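Local coordinates for protein plasmodium falciparum gamete antigen 27/25 (PDB 1N81) that is essential for sexual development of the malaria parasite as a gametocyte protein, has no established molecular function and may form dimers, at residues L138-M141 with L142-Y146; K129-I132 with M133-K137. One frame throughout, in Å; residues are numbered along the deposited sequence.

Contact 1: residues L138-M141 with L142-Y146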
loop_
_atom_site.group_PDB
_atom_site.type_symbol
_atom_site.label_atom_id
_atom_site.label_comp_id
_atom_site.label_asym_id
_atom_site.label_seq_id
_atom_site.Cartn_x
_atom_site.Cartn_y
_atom_site.Cartn_z
ATOM N N LEU A 138 13.759 8.731 -5.338
ATOM C CA LEU A 138 12.520 9.060 -6.038
ATOM C C LEU A 138 11.377 8.987 -5.021
ATOM O O LEU A 138 10.523 9.857 -4.972
ATOM C CB LEU A 138 12.277 8.066 -7.179
ATOM C CG LEU A 138 10.927 8.141 -7.899
ATOM C CD1 LEU A 138 10.800 9.467 -8.652
ATOM C CD2 LEU A 138 10.805 6.984 -8.869
ATOM N N ILE A 139 11.380 7.964 -4.177
ATOM C CA ILE A 139 10.318 7.848 -3.190
ATOM C C ILE A 139 10.288 9.049 -2.235
ATOM O O ILE A 139 9.212 9.602 -1.951
ATOM C CB ILE A 139 10.428 6.525 -2.412
ATOM C CG1 ILE A 139 10.129 5.353 -3.371
ATOM C CG2 ILE A 139 9.428 6.507 -1.241
ATOM C CD1 ILE A 139 10.521 3.990 -2.801
ATOM N N ARG A 140 11.455 9.471 -1.772
ATOM C CA ARG A 140 11.531 10.591 -0.848
ATOM C C ARG A 140 10.961 11.846 -1.492
ATOM O O ARG A 140 10.225 12.583 -0.856
ATOM C CB ARG A 140 12.978 10.857 -0.420
ATOM C CG ARG A 140 13.134 12.014 0.612
ATOM C CD ARG A 140 12.460 11.715 1.965
ATOM N NE ARG A 140 11.257 12.523 2.164
ATOM C CZ ARG A 140 10.518 12.520 3.272
ATOM N NH1 ARG A 140 10.850 11.758 4.306
ATOM N NH2 ARG A 140 9.419 13.268 3.338
ATOM N N MET A 141 11.298 12.085 -2.755
ATOM C CA MET A 141 10.778 13.259 -3.437
ATOM C C MET A 141 9.287 13.174 -3.663
ATOM O O MET A 141 8.570 14.154 -3.435
ATOM C CB MET A 141 11.524 13.495 -4.754
ATOM C CG MET A 141 12.909 14.070 -4.513
ATOM S SD MET A 141 13.745 14.525 -6.044
ATOM C CE MET A 141 14.491 13.025 -6.424
ATOM N N LEU A 142 8.793 12.028 -4.120
ATOM C CA LEU A 142 7.350 11.913 -4.292
ATOM C C LEU A 142 6.638 12.116 -2.935
ATOM O O LEU A 142 5.563 12.744 -2.878
ATOM C CB LEU A 142 6.972 10.569 -4.915
ATOM C CG LEU A 142 7.354 10.388 -6.391
ATOM C CD1 LEU A 142 7.135 8.931 -6.787
ATOM C CD2 LEU A 142 6.508 11.308 -7.296
ATOM N N PHE A 143 7.255 11.626 -1.853
ATOM C CA PHE A 143 6.703 11.770 -0.506
ATOM C C PHE A 143 6.624 13.237 -0.074
ATOM O O PHE A 143 5.639 13.657 0.545
ATOM C CB PHE A 143 7.540 11.012 0.545
ATOM C CG PHE A 143 6.768 9.953 1.279
ATOM C CD1 PHE A 143 6.676 8.656 0.761
ATOM C CD2 PHE A 143 6.110 10.252 2.470
ATOM C CE1 PHE A 143 5.931 7.690 1.426
ATOM C CE2 PHE A 143 5.364 9.279 3.147
ATOM C CZ PHE A 143 5.278 8.005 2.622
ATOM N N ASP A 144 7.672 14.007 -0.344
ATOM C CA ASP A 144 7.649 15.426 0.012
ATOM C C ASP A 144 6.465 16.125 -0.630
ATOM O O ASP A 144 5.774 16.935 -0.003
ATOM C CB ASP A 144 8.928 16.114 -0.437
ATOM C CG ASP A 144 10.119 15.636 0.344
ATOM O OD1 ASP A 144 9.889 15.036 1.414
ATOM O OD2 ASP A 144 11.266 15.854 -0.097
ATOM N N THR A 145 6.220 15.801 -1.888
ATOM C CA THR A 145 5.122 16.424 -2.608
ATOM C C THR A 145 3.741 16.071 -2.071
ATOM O O THR A 145 2.894 16.948 -1.862
ATOM C CB THR A 145 5.180 16.075 -4.108
ATOM O OG1 THR A 145 6.464 16.442 -4.613
ATOM C CG2 THR A 145 4.137 16.869 -4.872
ATOM N N TYR A 146 3.502 14.792 -1.819
ATOM C CA TYR A 146 2.185 14.405 -1.344
ATOM C C TYR A 146 1.896 14.677 0.126
ATOM O O TYR A 146 0.738 14.885 0.475
ATOM C CB TYR A 146 1.895 12.971 -1.740
ATOM C CG TYR A 146 1.794 12.836 -3.228
ATOM C CD1 TYR A 146 2.744 12.112 -3.942
ATOM C CD2 TYR A 146 0.753 13.449 -3.937
ATOM C CE1 TYR A 146 2.666 11.995 -5.321
ATOM C CE2 TYR A 146 0.665 13.344 -5.324
ATOM C CZ TYR A 146 1.628 12.609 -6.015
ATOM O OH TYR A 146 1.543 12.472 -7.393
#
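The guanidinium group of R140 has F143 CB over one face, 4.1 Å from R140 NH2. D144 OD1 sits at its edge. The F143 ring has the carbonyl oxygen of I139 at its own edge, in plane. This lies along one stretch of alpha helix, 136-150, in an all-helical fold. The contacts are therefore i to i+3 and i+4. R140 grips D144 side-on, with NE and NH2 both on D144 OD1. R140 NH2 to D144 OD1 is 2.7 Å, nearly along the C-O axis. R140 NE to D144 OD1 is 3.0 Å and comes from above the carboxylate plane. The guanidinium and carboxylate planes are 32° apart. The arginine chain starts with CG anti to its own N (chi1 -178°), then bends at chi2 and chi3, which turns its end toward D144, one helical turn on. R140 NH2 also bridges to E147, and Y159 makes a cation-pi contact with R140. On the buried side, I139 and F143 run side by side. I139 packs on Y159 and I166 of helix 156-173, F143 on I166 and on V108 and V112 of helix 96-122. L138 and L142 pair in the same way, with L138 CG 4.0 Å from L142 CD1.

Contact 2: residues K129-I132 with M133-K137; sequences KKRI and MNDKK
M133 folds back along the turn before it. Its CG lies 3.2 Å from K129 O, and its CB is 3.5 Å from K130 O. CG stands anti to the residue's own carbonyl carbon (chi1 -68°), and the chain is extended beyond it. The M133 side chain packs on V120 of helix 96-122, on L170 and I171 of helix 156-173, and on V174, and is buried there. M133 N donates to K129 O in a regular helical bond. D135 lies where helix 126-133 gives way to helix 136-150, and it is the N-cap of the second. D135 OD1 accepts a hydrogen bond from L138 N and a weak one, 3.0 Å, from K137 N. The D135 backbone still reaches back, with D135 N donating to I132 O at 2.9 Å, from well above the carbonyl plane. D135 OD2 forms a salt bridge with R131. R131 NH1 to D135 OD2 is 2.8 Å, with the oxygen in the guanidinium plane. The carboxylate is turned 76° against that plane and is met from above. A water in the guanidinium plane accepts from R131 NH2 at 2.8 Å and donates to D135 OD2 at 3.0 Å. R131 NE pairs with E128.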
loop_
_atom_site.group_PDB
_atom_site.type_symbol
_atom_site.label_atom_id
_atom_site.label_comp_id
_atom_site.label_asym_id
_atom_site.label_seq_id
_atom_site.Cartn_x
_atom_site.Cartn_y
_atom_site.Cartn_z
ATOM N N LYS A 129 13.496 -1.375 -14.160
ATOM C CA LYS A 129 12.221 -1.416 -13.466
ATOM C C LYS A 129 12.478 -1.740 -11.993
ATOM O O LYS A 129 11.895 -1.130 -11.092
ATOM C CB LYS A 129 11.296 -2.475 -14.069
ATOM C CG LYS A 129 10.833 -2.167 -15.462
ATOM C CD LYS A 129 9.823 -3.192 -15.877
ATOM C CE LYS A 129 9.441 -3.028 -17.350
ATOM N NZ LYS A 129 8.783 -1.719 -17.661
ATOM N N LYS A 130 13.377 -2.686 -11.745
ATOM C CA LYS A 130 13.686 -3.065 -10.376
ATOM C C LYS A 130 14.396 -1.926 -9.645
ATOM O O LYS A 130 14.064 -1.624 -8.482
ATOM C CB LYS A 130 14.529 -4.353 -10.340
ATOM C CG LYS A 130 15.017 -4.743 -8.947
ATOM C CD LYS A 130 15.778 -6.078 -8.941
ATOM C CE LYS A 130 16.099 -6.522 -7.496
ATOM N NZ LYS A 130 16.486 -7.967 -7.362
ATOM N N ARG A 131 15.366 -1.294 -10.307
ATOM C CA ARG A 131 16.064 -0.183 -9.682
ATOM C C ARG A 131 15.021 0.897 -9.257
ATOM O O ARG A 131 15.064 1.433 -8.130
ATOM C CB ARG A 131 17.037 0.453 -10.647
ATOM C CG ARG A 131 17.837 1.561 -9.987
ATOM C CD ARG A 131 18.582 2.386 -11.024
ATOM N NE ARG A 131 17.699 3.266 -11.793
ATOM C CZ ARG A 131 17.044 4.314 -11.281
ATOM N NH1 ARG A 131 17.167 4.634 -9.991
ATOM N NH2 ARG A 131 16.250 5.034 -12.056
ATOM N N ILE A 132 14.081 1.197 -10.152
ATOM C CA ILE A 132 13.067 2.210 -9.861
ATOM C C ILE A 132 12.235 1.822 -8.637
ATOM O O ILE A 132 12.040 2.645 -7.754
ATOM C CB ILE A 132 12.160 2.480 -11.102
ATOM C CG1 ILE A 132 12.993 3.144 -12.198
ATOM C CG2 ILE A 132 11.003 3.451 -10.739
ATOM C CD1 ILE A 132 12.302 3.208 -13.568
ATOM N N MET A 133 11.801 0.562 -8.564
ATOM C CA MET A 133 11.010 0.084 -7.428
ATOM C C MET A 133 11.720 0.328 -6.095
ATOM O O MET A 133 11.080 0.578 -5.057
ATOM C CB MET A 133 10.732 -1.409 -7.561
ATOM C CG MET A 133 9.817 -1.764 -8.701
ATOM S SD MET A 133 9.485 -3.535 -8.732
ATOM C CE MET A 133 8.255 -3.624 -9.997
ATOM N N ASN A 134 13.047 0.284 -6.141
ATOM C CA ASN A 134 13.872 0.463 -4.953
ATOM C C ASN A 134 14.456 1.867 -4.842
ATOM O O ASN A 134 15.197 2.139 -3.908
ATOM C CB ASN A 134 15.043 -0.570 -4.955
ATOM C CG ASN A 134 14.563 -2.022 -4.787
ATOM O OD1 ASN A 134 13.910 -2.343 -3.817
ATOM N ND2 ASN A 134 14.908 -2.897 -5.736
ATOM N N ASP A 135 14.130 2.768 -5.774
ATOM C CA ASP A 135 14.726 4.100 -5.728
ATOM C C ASP A 135 14.242 4.957 -4.549
ATOM O O ASP A 135 13.269 5.710 -4.666
ATOM C CB ASP A 135 14.474 4.841 -7.059
ATOM C CG ASP A 135 15.405 6.049 -7.246
ATOM O OD1 ASP A 135 15.822 6.644 -6.235
ATOM O OD2 ASP A 135 15.709 6.396 -8.405
ATOM N N LYS A 136 14.957 4.881 -3.430
ATOM C CA LYS A 136 14.585 5.630 -2.241
ATOM C C LYS A 136 14.596 7.138 -2.470
ATOM O O LYS A 136 13.869 7.886 -1.793
ATOM C CB LYS A 136 15.519 5.297 -1.070
ATOM C CG LYS A 136 15.720 3.823 -0.752
ATOM C CD LYS A 136 16.957 3.665 0.162
ATOM C CE LYS A 136 17.473 2.228 0.279
ATOM N NZ LYS A 136 16.725 1.414 1.284
ATOM N N LYS A 137 15.425 7.587 -3.410
ATOM C CA LYS A 137 15.516 9.008 -3.705
ATOM C C LYS A 137 14.221 9.487 -4.355
ATOM O O LYS A 137 13.671 10.527 -3.983
ATOM C CB LYS A 137 16.687 9.283 -4.638
ATOM C CG LYS A 137 16.910 10.744 -4.916
ATOM C CD LYS A 137 18.369 11.012 -5.303
ATOM C CE LYS A 137 18.723 12.488 -5.168
ATOM N NZ LYS A 137 17.965 13.344 -6.121
HETATM O O HOH W 1 14.369 6.884 -11.051
#

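Contact 2 comes first along the chain. It spans the join between helix 126-133 and helix 136-150. Contact 1 begins at the next residue, on helix 136-150. The two are in series and neither nests in nor crosses the other. Each is a local contact within continuous chain, so neither closes a long loop. Their centres are about 13 Å apart, on the same side of the chain's centre. They touch through L138 CD2 and I132 CG2, 4.0 Å apart, and through packing of I139 on the backbone of M133. Both contacts pack on helices 96-122 and 156-173.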